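Local coordinates for hypothetical protein TM1010 (Thermotoga maritima, PDB 2F4P) that is of unknown function but belongs to the cupin family, whose members fold into a small beta barrel around a central pocket, at residues G68-G79 with E113-Q123; V104-D112 with V135-T144. All blocks are in the same frame, centred on the assembly; numbering follows the deposited sequence.

Interaction 1 of 2, residues G68-G79 with E113-Q123; sequences GGQILIVTRGKG and EELVHIGISTQ
With chi1 of Thr122 at 53°, OG1 stands between the backbone N and the carbonyl carbon and reaches Gly68 O at 2.7 Å. Gln123, its CG beside the backbone N (chi1 -60°) and its chain then extended, brings NE2 to the same oxygen at 2.8 Å, with Gly68 O close to the plane of the Gln123 amide. The two donors meet Gly68 O from opposite faces of its carbonyl plane. At the backbone angles of Gly69 a CB would press against that carbonyl oxygen, which calls for glycine. Beyond it the strands run antiparallel: Ile71 with Ile120 and Ile73 with Ile118 each exchange two backbone hydrogen bonds. Ile71 and Ile120 lie side by side, CB to CB 4.1 Å, on the face where Phe18 of the second subunit also packs. On the other face, Leu72 CD2 rests 3.6 Å from His117 CE1. A nearly straight bond (172°) from ND1 to Ile118 O fixes the His117 ring. Thr75 and Arg76 form a classic beta bulge opposite Val116, whose O takes a bond from Thr75 N and a weak one from Arg76 N. Branched aliphatics thus suit the dimer side, whereas the inner face mixes Leu72 and Val74 with polar His117 and Gln70, whose NE2 is hydrogen-bonded to Tyr51 OH.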
ATOM      1  N   GLY A  68      16.440   2.082  -1.729  1.00 36.44           N
ATOM      2  CA  GLY A  68      15.761   1.165  -0.845  1.00 35.67           C
ATOM      3  C   GLY A  68      14.759   0.258  -1.506  1.00 37.73           C
ATOM      4  O   GLY A  68      14.184  -0.615  -0.844  1.00 39.73           O
ATOM      5  N   GLY A  69      14.509   0.451  -2.788  1.00 37.91           N
ATOM      6  CA  GLY A  69      13.512  -0.369  -3.466  1.00 42.09           C
ATOM      7  C   GLY A  69      12.129   0.295  -3.459  1.00 41.84           C
ATOM      8  O   GLY A  69      11.900   1.378  -2.842  1.00 43.55           O
ATOM      9  N   GLN A  70      11.209  -0.349  -4.159  1.00 38.85           N
ATOM     10  CA  GLN A  70       9.854   0.182  -4.304  1.00 38.49           C
ATOM     11  C   GLN A  70       8.903  -0.972  -4.597  1.00 38.78           C
ATOM     12  O   GLN A  70       9.300  -1.966  -5.212  1.00 37.70           O
ATOM     13  CB  GLN A  70       9.871   1.248  -5.439  1.00 40.69           C
ATOM     14  CG  GLN A  70       8.527   1.914  -5.771  1.00 45.08           C
ATOM     15  CD  GLN A  70       8.658   3.039  -6.847  1.00 48.07           C
ATOM     16  OE1 GLN A  70       9.374   2.899  -7.875  1.00 57.78           O
ATOM     17  NE2 GLN A  70       7.997   4.159  -6.590  1.00 43.34           N
ATOM     18  N   ILE A  71       7.653  -0.842  -4.127  1.00 36.82           N
ATOM     19  CA  ILE A  71       6.591  -1.792  -4.390  1.00 39.43           C
ATOM     20  C   ILE A  71       5.435  -1.019  -5.043  1.00 38.40           C
ATOM     21  O   ILE A  71       5.021   0.019  -4.521  1.00 38.98           O
ATOM     22  CB  ILE A  71       6.107  -2.467  -3.085  1.00 35.97           C
ATOM     23  CG1 ILE A  71       7.208  -3.362  -2.490  1.00 38.42           C
ATOM     24  CG2 ILE A  71       4.817  -3.305  -3.332  1.00 36.51           C
ATOM     25  CD1 ILE A  71       7.015  -3.621  -1.009  1.00 44.49           C
ATOM     26  N   LEU A  72       4.933  -1.505  -6.173  1.00 36.46           N
ATOM     27  CA  LEU A  72       3.749  -0.922  -6.811  1.00 37.40           C
ATOM     28  C   LEU A  72       2.579  -1.884  -6.677  1.00 37.03           C
ATOM     29  O   LEU A  72       2.743  -3.102  -6.817  1.00 38.11           O
ATOM     30  CB  LEU A  72       3.965  -0.676  -8.301  1.00 37.92           C
ATOM     31  CG  LEU A  72       5.266  -0.004  -8.738  1.00 42.82           C
ATOM     32  CD1 LEU A  72       5.222   0.229 -10.236  1.00 43.85           C
ATOM     33  CD2 LEU A  72       5.482   1.295  -8.002  1.00 40.74           C
ATOM     34  N   ILE A  73       1.404  -1.319  -6.405  1.00 35.07           N
ATOM     35  CA  ILE A  73       0.169  -2.073  -6.300  1.00 35.55           C
ATOM     36  C   ILE A  73      -0.840  -1.387  -7.196  1.00 34.16           C
ATOM     37  O   ILE A  73      -1.262  -0.271  -6.902  1.00 35.17           O
ATOM     38  CB  ILE A  73      -0.355  -2.099  -4.857  1.00 36.07           C
ATOM     39  CG1 ILE A  73       0.701  -2.671  -3.904  1.00 37.92           C
ATOM     40  CG2 ILE A  73      -1.628  -2.896  -4.800  1.00 38.84           C
ATOM     41  CD1 ILE A  73       0.332  -2.528  -2.431  1.00 42.51           C
ATOM     42  N   VAL A  74      -1.187  -2.037  -8.301  1.00 35.50           N
ATOM     43  CA  VAL A  74      -2.047  -1.448  -9.323  1.00 37.37           C
ATOM     44  C   VAL A  74      -3.498  -1.592  -8.928  1.00 37.57           C
ATOM     45  O   VAL A  74      -3.966  -2.695  -8.648  1.00 38.05           O
ATOM     46  CB  VAL A  74      -1.794  -2.104 -10.695  1.00 37.69           C
ATOM     47  CG1 VAL A  74      -2.644  -1.431 -11.775  1.00 39.65           C
ATOM     48  CG2 VAL A  74      -0.302  -2.055 -11.019  1.00 37.42           C
ATOM     49  N   THR A  75      -4.208  -0.473  -8.893  1.00 36.83           N
ATOM     50  CA  THR A  75      -5.599  -0.465  -8.449  1.00 38.08           C
ATOM     51  C   THR A  75      -6.595  -0.266  -9.579  1.00 40.07           C
ATOM     52  O   THR A  75      -7.761  -0.606  -9.419  1.00 38.57           O
ATOM     53  CB  THR A  75      -5.850   0.611  -7.371  1.00 40.32           C
ATOM     54  OG1 THR A  75      -5.540   1.913  -7.881  1.00 38.57           O
ATOM     55  CG2 THR A  75      -4.991   0.364  -6.173  1.00 37.92           C
ATOM     56  N   ARG A  76      -6.148   0.256 -10.720  1.00 37.12           N
ATOM     57  CA  ARG A  76      -7.047   0.523 -11.819  1.00 39.89           C
ATOM     58  C   ARG A  76      -6.306   0.723 -13.123  1.00 37.25           C
ATOM     59  O   ARG A  76      -5.214   1.293 -13.153  1.00 37.65           O
ATOM     60  CB  ARG A  76      -7.873   1.764 -11.485  1.00 40.23           C
ATOM     61  CG  ARG A  76      -8.695   2.342 -12.610  1.00 50.02           C
ATOM     62  CD  ARG A  76      -9.893   3.034 -12.026  1.00 53.47           C
ATOM     63  NE  ARG A  76     -10.391   4.157 -12.802  1.00 62.05           N
ATOM     64  CZ  ARG A  76      -9.949   5.412 -12.701  1.00 71.30           C
ATOM     65  NH1 ARG A  76      -8.943   5.714 -11.893  1.00 73.38           N
ATOM     66  NH2 ARG A  76     -10.507   6.378 -13.434  1.00 70.80           N
ATOM     67  N   GLY A  77      -6.917   0.280 -14.218  1.00 34.68           N
ATOM     68  CA  GLY A  77      -6.432   0.653 -15.549  1.00 35.57           C
ATOM     69  C   GLY A  77      -5.386  -0.280 -16.120  1.00 37.10           C
ATOM     70  O   GLY A  77      -5.377  -1.464 -15.808  1.00 39.29           O
ATOM     71  N   LYS A  78      -4.510   0.265 -16.966  1.00 35.35           N
ATOM     72  CA  LYS A  78      -3.507  -0.491 -17.680  1.00 38.33           C
ATOM     73  C   LYS A  78      -2.241   0.341 -17.780  1.00 38.01           C
ATOM     74  O   LYS A  78      -2.281   1.533 -18.107  1.00 36.91           O
ATOM     75  CB  LYS A  78      -3.994  -0.854 -19.092  1.00 38.91           C
ATOM     76  CG  LYS A  78      -3.005  -1.705 -19.896  1.00 41.75           C
ATOM     77  CD  LYS A  78      -3.575  -2.088 -21.271  1.00 44.60           C
ATOM     78  CE  LYS A  78      -2.554  -2.802 -22.144  1.00 51.17           C
ATOM     79  NZ  LYS A  78      -3.015  -2.865 -23.567  1.00 52.83           N
ATOM     80  N   GLY A  79      -1.120  -0.282 -17.466  1.00 36.09           N
ATOM     81  CA  GLY A  79       0.154   0.371 -17.612  1.00 37.13           C
ATOM     82  C   GLY A  79       1.282  -0.548 -17.954  1.00 36.07           C
ATOM     83  O   GLY A  79       1.084  -1.698 -18.311  1.00 36.77           O
ATOM     84  N   GLU A 113      -5.027   4.219 -22.116  1.00 38.57           N
ATOM     85  CA  GLU A 113      -5.706   3.965 -20.865  1.00 38.08           C
ATOM     86  C   GLU A 113      -4.875   4.492 -19.700  1.00 36.22           C
ATOM     87  O   GLU A 113      -3.653   4.405 -19.706  1.00 33.62           O
ATOM     88  CB  GLU A 113      -5.977   2.458 -20.706  1.00 37.79           C
ATOM     89  CG  GLU A 113      -6.892   2.107 -19.580  1.00 39.72           C
ATOM     90  CD  GLU A 113      -7.389   0.651 -19.614  1.00 46.43           C
ATOM     91  OE1 GLU A 113      -7.126  -0.078 -20.601  1.00 44.63           O
ATOM     92  OE2 GLU A 113      -8.040   0.236 -18.629  1.00 47.23           O
ATOM     93  N   GLU A 114      -5.555   5.002 -18.677  1.00 34.94           N
ATOM     94  CA  GLU A 114      -4.882   5.503 -17.495  1.00 38.21           C
ATOM     95  C   GLU A 114      -4.345   4.338 -16.646  1.00 36.01           C
ATOM     96  O   GLU A 114      -4.798   3.185 -16.773  1.00 33.70           O
ATOM     97  CB  GLU A 114      -5.848   6.368 -16.684  1.00 39.67           C
ATOM     98  CG  GLU A 114      -6.753   5.550 -15.807  1.00 45.59           C
ATOM     99  CD  GLU A 114      -7.926   6.321 -15.290  1.00 51.61           C
ATOM    100  OE1 GLU A 114      -7.820   7.563 -15.120  1.00 68.79           O
ATOM    101  OE2 GLU A 114      -8.968   5.659 -15.079  1.00 69.61           O
ATOM    102  N   LEU A 115      -3.382   4.639 -15.791  1.00 37.22           N
ATOM    103  CA  LEU A 115      -2.901   3.703 -14.762  1.00 36.22           C
ATOM    104  C   LEU A 115      -2.997   4.395 -13.412  1.00 38.71           C
ATOM    105  O   LEU A 115      -2.615   5.555 -13.276  1.00 39.34           O
ATOM    106  CB  LEU A 115      -1.461   3.269 -15.013  1.00 37.51           C
ATOM    107  CG  LEU A 115      -0.804   2.414 -13.914  1.00 36.19           C
ATOM    108  CD1 LEU A 115      -1.316   0.993 -13.948  1.00 39.80           C
ATOM    109  CD2 LEU A 115       0.705   2.463 -14.051  1.00 40.94           C
ATOM    110  N   VAL A 116      -3.560   3.684 -12.439  1.00 36.62           N
ATOM    111  CA  VAL A 116      -3.609   4.145 -11.062  1.00 36.26           C
ATOM    112  C   VAL A 116      -2.970   3.087 -10.204  1.00 38.72           C
ATOM    113  O   VAL A 116      -3.302   1.890 -10.322  1.00 37.14           O
ATOM    114  CB  VAL A 116      -5.048   4.365 -10.563  1.00 36.97           C
ATOM    115  CG1 VAL A 116      -5.050   4.984  -9.133  1.00 38.01           C
ATOM    116  CG2 VAL A 116      -5.827   5.227 -11.569  1.00 42.61           C
ATOM    117  N   HIS A 117      -2.066   3.520  -9.333  1.00 35.94           N
ATOM    118  CA  HIS A 117      -1.436   2.590  -8.435  1.00 38.15           C
ATOM    119  C   HIS A 117      -1.021   3.247  -7.115  1.00 38.15           C
ATOM    120  O   HIS A 117      -0.823   4.469  -7.044  1.00 38.26           O
ATOM    121  CB  HIS A 117      -0.243   1.891  -9.124  1.00 39.70           C
ATOM    122  CG  HIS A 117       0.983   2.729  -9.229  1.00 42.11           C
ATOM    123  ND1 HIS A 117       1.851   2.903  -8.175  1.00 39.44           N
ATOM    124  CD2 HIS A 117       1.505   3.423 -10.269  1.00 49.91           C
ATOM    125  CE1 HIS A 117       2.833   3.703  -8.550  1.00 50.99           C
ATOM    126  NE2 HIS A 117       2.657   4.018  -9.821  1.00 51.39           N
ATOM    127  N   ILE A 118      -0.925   2.409  -6.081  1.00 38.22           N
ATOM    128  CA  ILE A 118      -0.270   2.754  -4.841  1.00 36.79           C
ATOM    129  C   ILE A 118       1.211   2.459  -5.024  1.00 37.05           C
ATOM    130  O   ILE A 118       1.592   1.464  -5.662  1.00 36.68           O
ATOM    131  CB  ILE A 118      -0.853   1.943  -3.650  1.00 39.52           C
ATOM    132  CG1 ILE A 118      -2.324   2.340  -3.402  1.00 34.38           C
ATOM    133  CG2 ILE A 118      -0.034   2.172  -2.365  1.00 38.91           C
ATOM    134  CD1 ILE A 118      -3.151   1.272  -2.736  1.00 41.52           C
ATOM    135  N   GLY A 119       2.060   3.357  -4.541  1.00 34.94           N
ATOM    136  CA  GLY A 119       3.499   3.106  -4.521  1.00 35.47           C
ATOM    137  C   GLY A 119       4.003   3.121  -3.098  1.00 36.32           C
ATOM    138  O   GLY A 119       3.548   3.944  -2.294  1.00 37.09           O
ATOM    139  N   ILE A 120       4.919   2.199  -2.781  1.00 36.05           N
ATOM    140  CA  ILE A 120       5.543   2.133  -1.471  1.00 38.02           C
ATOM    141  C   ILE A 120       7.050   2.267  -1.687  1.00 39.86           C
ATOM    142  O   ILE A 120       7.648   1.412  -2.354  1.00 38.49           O
ATOM    143  CB  ILE A 120       5.237   0.807  -0.774  1.00 37.34           C
ATOM    144  CG1 ILE A 120       3.734   0.560  -0.740  1.00 40.58           C
ATOM    145  CG2 ILE A 120       5.796   0.798   0.634  1.00 38.85           C
ATOM    146  CD1 ILE A 120       3.326  -0.815  -0.313  1.00 41.20           C
ATOM    147  N   SER A 121       7.638   3.352  -1.198  1.00 38.00           N
ATOM    148  CA  SER A 121       9.096   3.493  -1.182  1.00 36.99           C
ATOM    149  C   SER A 121       9.600   2.882   0.140  1.00 37.21           C
ATOM    150  O   SER A 121       9.345   3.413   1.214  1.00 36.24           O
ATOM    151  CB  SER A 121       9.519   4.953  -1.278  1.00 38.66           C
ATOM    152  OG  SER A 121       9.066   5.542  -2.464  1.00 42.54           O
ATOM    153  N   THR A 122      10.325   1.780   0.030  1.00 35.67           N
ATOM    154  CA  THR A 122      10.818   1.037   1.164  1.00 36.77           C
ATOM    155  C   THR A 122      12.215   1.514   1.530  1.00 35.80           C
ATOM    156  O   THR A 122      12.957   2.036   0.674  1.00 36.67           O
ATOM    157  CB  THR A 122      10.817  -0.460   0.844  1.00 42.28           C
ATOM    158  OG1 THR A 122      11.522  -0.696  -0.394  1.00 43.00           O
ATOM    159  CG2 THR A 122       9.384  -0.937   0.680  1.00 37.38           C
ATOM    160  N   GLN A 123      12.571   1.329   2.790  1.00 35.58           N
ATOM    161  CA  GLN A 123      13.916   1.611   3.291  1.00 37.57           C
ATOM    162  C   GLN A 123      14.389   2.990   2.864  1.00 35.67           C
ATOM    163  O   GLN A 123      15.470   3.150   2.305  1.00 36.92           O
ATOM    164  CB  GLN A 123      14.881   0.527   2.824  1.00 37.31           C
ATOM    165  CG  GLN A 123      14.481  -0.850   3.324  1.00 40.62           C
ATOM    166  CD  GLN A 123      15.262  -1.981   2.678  1.00 43.30           C
ATOM    167  OE1 GLN A 123      15.915  -2.741   3.388  1.00 46.24           O
ATOM    168  NE2 GLN A 123      15.155  -2.135   1.318  1.00 39.61           N
TER
HETATM  169  O   HOH W   1      15.669   4.435  -0.324  1.00 24.41           O
HETATM  170  O   HOH W   2      12.991   3.730  -1.545  1.00 27.64           O
HETATM  171  O   HOH W   3      -8.509   8.700 -12.252  1.00 64.36           O

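Interaction 2 of 2, residues V104-D112 with V135-T144; sequences VHWHGAAPD and VTEEEYRKAT
Trp106 offers a face to Val135 and an edge to Ala143. Val135 CG2 sits over the five-membered ring, 3.6 Å from its centroid and 26° off the normal, a CH-pi contact in which a beta-branched valine places a methyl against the flat indole. At the far rim, near the ring plane, Ala143 CB comes within 3.7 Å of Trp106 CZ2; a side chain this small fits against the indole rim. The phenol of Tyr140 meets the indole obliquely, planes 53° apart, and its CD1 lies 3.6 Å from Trp106 CH2.

Tyr140 owes its reach to a CG anti to the backbone N (chi1 -177°), which carries the ring past Trp106 to the strand's end. There OH donates to Ala109 O at 2.6 Å, from above the carbonyl plane, so one polar atom anchors an otherwise apolar side chain. Pro111 and Thr144 lie alongside, running opposite ways, Pro111 CG 3.6 Å from Thr144 OG1, whose hydroxyl is spent on Tyr140 O. At the other end of the helix, Thr136 and Glu139 form a capping box. Trp106 NE1 is hydrogen-bonded to Gln82 OE1, and Arg60 makes a cation-pi contact with Tyr140. The helix is therefore held to the barrel chiefly by aromatic and aliphatic contact, while the phenol bond fixes where Tyr140 ends and satisfies a buried carbonyl.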
ATOM      1  N   VAL A 104      17.215   0.319 -12.176  1.00 34.55           N
ATOM      2  CA  VAL A 104      16.782   1.456 -12.980  1.00 34.66           C
ATOM      3  C   VAL A 104      15.558   1.069 -13.796  1.00 34.78           C
ATOM      4  O   VAL A 104      15.551   0.028 -14.446  1.00 35.19           O
ATOM      5  CB  VAL A 104      17.931   2.028 -13.827  1.00 35.18           C
ATOM      6  CG1 VAL A 104      17.383   3.150 -14.755  1.00 35.87           C
ATOM      7  CG2 VAL A 104      19.043   2.544 -12.912  1.00 39.72           C
ATOM      8  N   HIS A 105      14.490   1.862 -13.711  1.00 34.52           N
ATOM      9  CA  HIS A 105      13.211   1.440 -14.316  1.00 35.36           C
ATOM     10  C   HIS A 105      12.342   2.675 -14.591  1.00 34.88           C
ATOM     11  O   HIS A 105      12.667   3.802 -14.175  1.00 35.44           O
ATOM     12  CB  HIS A 105      12.475   0.527 -13.346  1.00 35.20           C
ATOM     13  CG  HIS A 105      12.005   1.261 -12.138  1.00 38.65           C
ATOM     14  ND1 HIS A 105      12.852   1.546 -11.087  1.00 47.77           N
ATOM     15  CD2 HIS A 105      10.837   1.882 -11.866  1.00 43.53           C
ATOM     16  CE1 HIS A 105      12.201   2.263 -10.190  1.00 46.33           C
ATOM     17  NE2 HIS A 105      10.983   2.488 -10.644  1.00 39.06           N
ATOM     18  N   TRP A 106      11.284   2.470 -15.337  1.00 35.80           N
ATOM     19  CA  TRP A 106      10.205   3.467 -15.392  1.00 34.79           C
ATOM     20  C   TRP A 106       8.901   2.730 -15.281  1.00 35.93           C
ATOM     21  O   TRP A 106       8.847   1.508 -15.517  1.00 35.59           O
ATOM     22  CB  TRP A 106      10.255   4.291 -16.675  1.00 35.96           C
ATOM     23  CG  TRP A 106      10.043   3.506 -17.941  1.00 33.21           C
ATOM     24  CD1 TRP A 106      11.003   2.882 -18.661  1.00 38.52           C
ATOM     25  CD2 TRP A 106       8.803   3.268 -18.630  1.00 36.01           C
ATOM     26  NE1 TRP A 106      10.454   2.284 -19.766  1.00 35.83           N
ATOM     27  CE2 TRP A 106       9.104   2.491 -19.769  1.00 38.24           C
ATOM     28  CE3 TRP A 106       7.471   3.669 -18.422  1.00 37.87           C
ATOM     29  CZ2 TRP A 106       8.121   2.091 -20.698  1.00 41.15           C
ATOM     30  CZ3 TRP A 106       6.490   3.265 -19.331  1.00 39.77           C
ATOM     31  CH2 TRP A 106       6.819   2.491 -20.459  1.00 36.33           C
ATOM     32  N   HIS A 107       7.852   3.461 -14.909  1.00 36.40           N
ATOM     33  CA  HIS A 107       6.501   2.919 -15.026  1.00 34.38           C
ATOM     34  C   HIS A 107       5.554   3.998 -15.497  1.00 34.20           C
ATOM     35  O   HIS A 107       5.836   5.186 -15.396  1.00 35.24           O
ATOM     36  CB  HIS A 107       6.010   2.286 -13.699  1.00 35.28           C
ATOM     37  CG  HIS A 107       6.245   3.118 -12.471  1.00 33.89           C
ATOM     38  ND1 HIS A 107       5.222   3.782 -11.821  1.00 40.46           N
ATOM     39  CD2 HIS A 107       7.363   3.363 -11.757  1.00 38.77           C
ATOM     40  CE1 HIS A 107       5.711   4.425 -10.779  1.00 37.27           C
ATOM     41  NE2 HIS A 107       7.012   4.204 -10.725  1.00 45.53           N
ATOM     42  N   GLY A 108       4.396   3.581 -15.976  1.00 33.65           N
ATOM     43  CA  GLY A 108       3.436   4.561 -16.438  1.00 36.03           C
ATOM     44  C   GLY A 108       2.260   3.953 -17.125  1.00 34.76           C
ATOM     45  O   GLY A 108       2.087   2.746 -17.146  1.00 34.54           O
ATOM     46  N   ALA A 109       1.449   4.815 -17.730  1.00 36.32           N
ATOM     47  CA  ALA A 109       0.204   4.366 -18.299  1.00 34.34           C
ATOM     48  C   ALA A 109       0.431   3.770 -19.661  1.00 36.39           C
ATOM     49  O   ALA A 109       1.458   4.001 -20.312  1.00 38.10           O
ATOM     50  CB  ALA A 109      -0.765   5.511 -18.395  1.00 35.64           C
ATOM     51  N   ALA A 110      -0.568   3.023 -20.105  1.00 35.75           N
ATOM     52  CA  ALA A 110      -0.682   2.631 -21.498  1.00 36.32           C
ATOM     53  C   ALA A 110      -0.958   3.854 -22.396  1.00 36.43           C
ATOM     54  O   ALA A 110      -1.371   4.906 -21.914  1.00 36.38           O
ATOM     55  CB  ALA A 110      -1.817   1.600 -21.642  1.00 37.18           C
ATOM     56  N   PRO A 111      -0.707   3.729 -23.706  1.00 37.39           N
ATOM     57  CA  PRO A 111      -0.986   4.850 -24.603  1.00 37.95           C
ATOM     58  C   PRO A 111      -2.464   5.279 -24.627  1.00 38.60           C
ATOM     59  O   PRO A 111      -2.773   6.431 -24.972  1.00 38.32           O
ATOM     60  CB  PRO A 111      -0.574   4.324 -25.987  1.00 40.56           C
ATOM     61  CG  PRO A 111       0.203   3.101 -25.766  1.00 40.20           C
ATOM     62  CD  PRO A 111      -0.077   2.588 -24.395  1.00 38.78           C
ATOM     63  N   ASP A 112      -3.368   4.363 -24.283  1.00 37.46           N
ATOM     64  CA  ASP A 112      -4.808   4.602 -24.488  1.00 37.83           C
ATOM     65  C   ASP A 112      -5.665   4.260 -23.287  1.00 35.47           C
ATOM     66  O   ASP A 112      -6.876   4.058 -23.424  1.00 33.90           O
ATOM     67  CB  ASP A 112      -5.282   3.815 -25.704  1.00 39.30           C
ATOM     68  CG  ASP A 112      -5.041   2.321 -25.574  1.00 42.14           C
ATOM     69  OD1 ASP A 112      -4.586   1.850 -24.507  1.00 48.38           O
ATOM     70  OD2 ASP A 112      -5.285   1.620 -26.576  1.00 45.38           O
ATOM     71  N   VAL A 135      12.007   8.844 -20.611  1.00 36.30           N
ATOM     72  CA  VAL A 135      11.766   7.714 -21.453  1.00 36.68           C
ATOM     73  C   VAL A 135      11.360   8.334 -22.791  1.00 39.46           C
ATOM     74  O   VAL A 135      10.367   9.069 -22.891  1.00 39.56           O
ATOM     75  CB  VAL A 135      10.693   6.776 -20.895  1.00 38.50           C
ATOM     76  CG1 VAL A 135      10.460   5.588 -21.839  1.00 40.52           C
ATOM     77  CG2 VAL A 135      11.084   6.259 -19.473  1.00 37.62           C
ATOM     78  N   THR A 136      12.156   8.069 -23.818  1.00 37.82           N
ATOM     79  CA  THR A 136      11.960   8.720 -25.086  1.00 37.54           C
ATOM     80  C   THR A 136      10.708   8.204 -25.783  1.00 38.58           C
ATOM     81  O   THR A 136      10.192   7.154 -25.450  1.00 34.17           O
ATOM     82  CB  THR A 136      13.175   8.516 -25.999  1.00 36.77           C
ATOM     83  OG1 THR A 136      13.365   7.118 -26.257  1.00 32.28           O
ATOM     84  CG2 THR A 136      14.420   9.094 -25.349  1.00 39.83           C
ATOM     85  N   GLU A 137      10.225   8.937 -26.777  1.00 39.76           N
ATOM     86  CA  GLU A 137       9.046   8.460 -27.492  1.00 41.76           C
ATOM     87  C   GLU A 137       9.313   7.120 -28.179  1.00 39.69           C
ATOM     88  O   GLU A 137       8.431   6.267 -28.233  1.00 38.81           O
ATOM     89  CB  GLU A 137       8.525   9.502 -28.483  1.00 42.81           C
ATOM     90  CG  GLU A 137       7.905  10.745 -27.821  1.00 49.44           C
ATOM     91  CD  GLU A 137       6.719  10.462 -26.868  1.00 58.52           C
ATOM     92  OE1 GLU A 137       6.265   9.298 -26.709  1.00 60.41           O
ATOM     93  OE2 GLU A 137       6.233  11.437 -26.257  1.00 63.33           O
ATOM     94  N   GLU A 138      10.532   6.932 -28.676  1.00 36.98           N
ATOM     95  CA  GLU A 138      10.927   5.660 -29.275  1.00 36.74           C
ATOM     96  C   GLU A 138      10.963   4.543 -28.237  1.00 37.26           C
ATOM     97  O   GLU A 138      10.434   3.452 -28.488  1.00 36.64           O
ATOM     98  CB  GLU A 138      12.298   5.781 -29.964  1.00 36.53           C
ATOM     99  N   GLU A 139      11.573   4.807 -27.073  1.00 36.75           N
ATOM    100  CA  GLU A 139      11.575   3.813 -26.012  1.00 36.43           C
ATOM    101  C   GLU A 139      10.127   3.479 -25.655  1.00 37.33           C
ATOM    102  O   GLU A 139       9.775   2.306 -25.572  1.00 38.50           O
ATOM    103  CB  GLU A 139      12.387   4.275 -24.785  1.00 36.71           C
ATOM    104  CG  GLU A 139      13.905   4.260 -25.033  1.00 33.48           C
ATOM    105  CD  GLU A 139      14.732   4.889 -23.908  1.00 35.57           C
ATOM    106  OE1 GLU A 139      14.195   5.704 -23.145  1.00 38.42           O
ATOM    107  OE2 GLU A 139      15.945   4.592 -23.814  1.00 36.61           O
ATOM    108  N   TYR A 140       9.271   4.497 -25.509  1.00 38.10           N
ATOM    109  CA  TYR A 140       7.882   4.255 -25.064  1.00 37.95           C
ATOM    110  C   TYR A 140       7.089   3.505 -26.132  1.00 37.10           C
ATOM    111  O   TYR A 140       6.420   2.511 -25.841  1.00 36.37           O
ATOM    112  CB  TYR A 140       7.191   5.563 -24.659  1.00 36.40           C
ATOM    113  CG  TYR A 140       5.775   5.396 -24.131  1.00 35.61           C
ATOM    114  CD1 TYR A 140       5.541   4.915 -22.835  1.00 38.73           C
ATOM    115  CD2 TYR A 140       4.678   5.723 -24.921  1.00 35.37           C
ATOM    116  CE1 TYR A 140       4.262   4.760 -22.346  1.00 35.37           C
ATOM    117  CE2 TYR A 140       3.396   5.580 -24.449  1.00 36.02           C
ATOM    118  CZ  TYR A 140       3.186   5.091 -23.164  1.00 34.25           C
ATOM    119  OH  TYR A 140       1.907   4.953 -22.712  1.00 31.28           O
ATOM    120  N   ARG A 141       7.180   3.969 -27.368  1.00 35.70           N
ATOM    121  CA  ARG A 141       6.493   3.315 -28.474  1.00 36.58           C
ATOM    122  C   ARG A 141       6.929   1.848 -28.554  1.00 36.96           C
ATOM    123  O   ARG A 141       6.085   0.952 -28.605  1.00 35.43           O
ATOM    124  CB  ARG A 141       6.803   4.047 -29.777  1.00 36.17           C
ATOM    125  CG  ARG A 141       6.073   3.522 -31.018  1.00 36.85           C
ATOM    126  CD  ARG A 141       6.510   4.291 -32.258  1.00 38.53           C
ATOM    127  NE  ARG A 141       7.946   4.577 -32.250  1.00 40.60           N
ATOM    128  CZ  ARG A 141       8.911   3.691 -32.511  1.00 42.96           C
ATOM    129  NH1 ARG A 141       8.620   2.423 -32.812  1.00 41.27           N
ATOM    130  NH2 ARG A 141      10.184   4.081 -32.467  1.00 41.09           N
ATOM    131  N   LYS A 142       8.237   1.597 -28.523  1.00 37.04           N
ATOM    132  CA  LYS A 142       8.726   0.219 -28.655  1.00 38.60           C
ATOM    133  C   LYS A 142       8.266  -0.644 -27.493  1.00 36.60           C
ATOM    134  O   LYS A 142       7.937  -1.809 -27.676  1.00 37.21           O
ATOM    135  CB  LYS A 142      10.245   0.153 -28.774  1.00 38.57           C
ATOM    136  CG  LYS A 142      10.785   0.557 -30.112  1.00 40.73           C
ATOM    137  CD  LYS A 142      12.301   0.422 -30.135  1.00 40.96           C
ATOM    138  N   ALA A 143       8.238  -0.059 -26.300  1.00 36.76           N
ATOM    139  CA  ALA A 143       7.740  -0.735 -25.124  1.00 37.34           C
ATOM    140  C   ALA A 143       6.255  -1.050 -25.173  1.00 37.96           C
ATOM    141  O   ALA A 143       5.842  -2.094 -24.672  1.00 37.30           O
ATOM    142  CB  ALA A 143       8.072   0.078 -23.856  1.00 39.17           C
ATOM    143  N   THR A 144       5.463  -0.177 -25.788  1.00 36.45           N
ATOM    144  CA  THR A 144       4.003  -0.228 -25.639  1.00 38.37           C
ATOM    145  C   THR A 144       3.196  -0.500 -26.903  1.00 39.75           C
ATOM    146  O   THR A 144       2.097  -1.042 -26.818  1.00 38.64           O
ATOM    147  CB  THR A 144       3.470   1.099 -25.052  1.00 39.03           C
ATOM    148  OG1 THR A 144       3.716   2.176 -25.967  1.00 39.88           O
ATOM    149  CG2 THR A 144       4.128   1.391 -23.736  1.00 41.50           C
TER

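Coming from the N terminus, after the earlier strands, the chain reaches strand 70-75, turns a corner at Arg76 and Gly77 and enters strand 78-83. After strands 89-92 and 96-99 it reaches strand 105-109, the first partner of interaction 2, and directly afterwards strand 115-121 returns to close the loop of interaction 1. Helix 137-144 comes last and closes interaction 2, so the two loops cross. Interaction 1 joins neighbouring strands of one sheet; interaction 2 fastens the C-terminal helix to the other. They touch where Lys78 O lies 3.0 Å from Ala110 N, probably a hydrogen bond, and where the rings of His117 and His107 meet between the sheets.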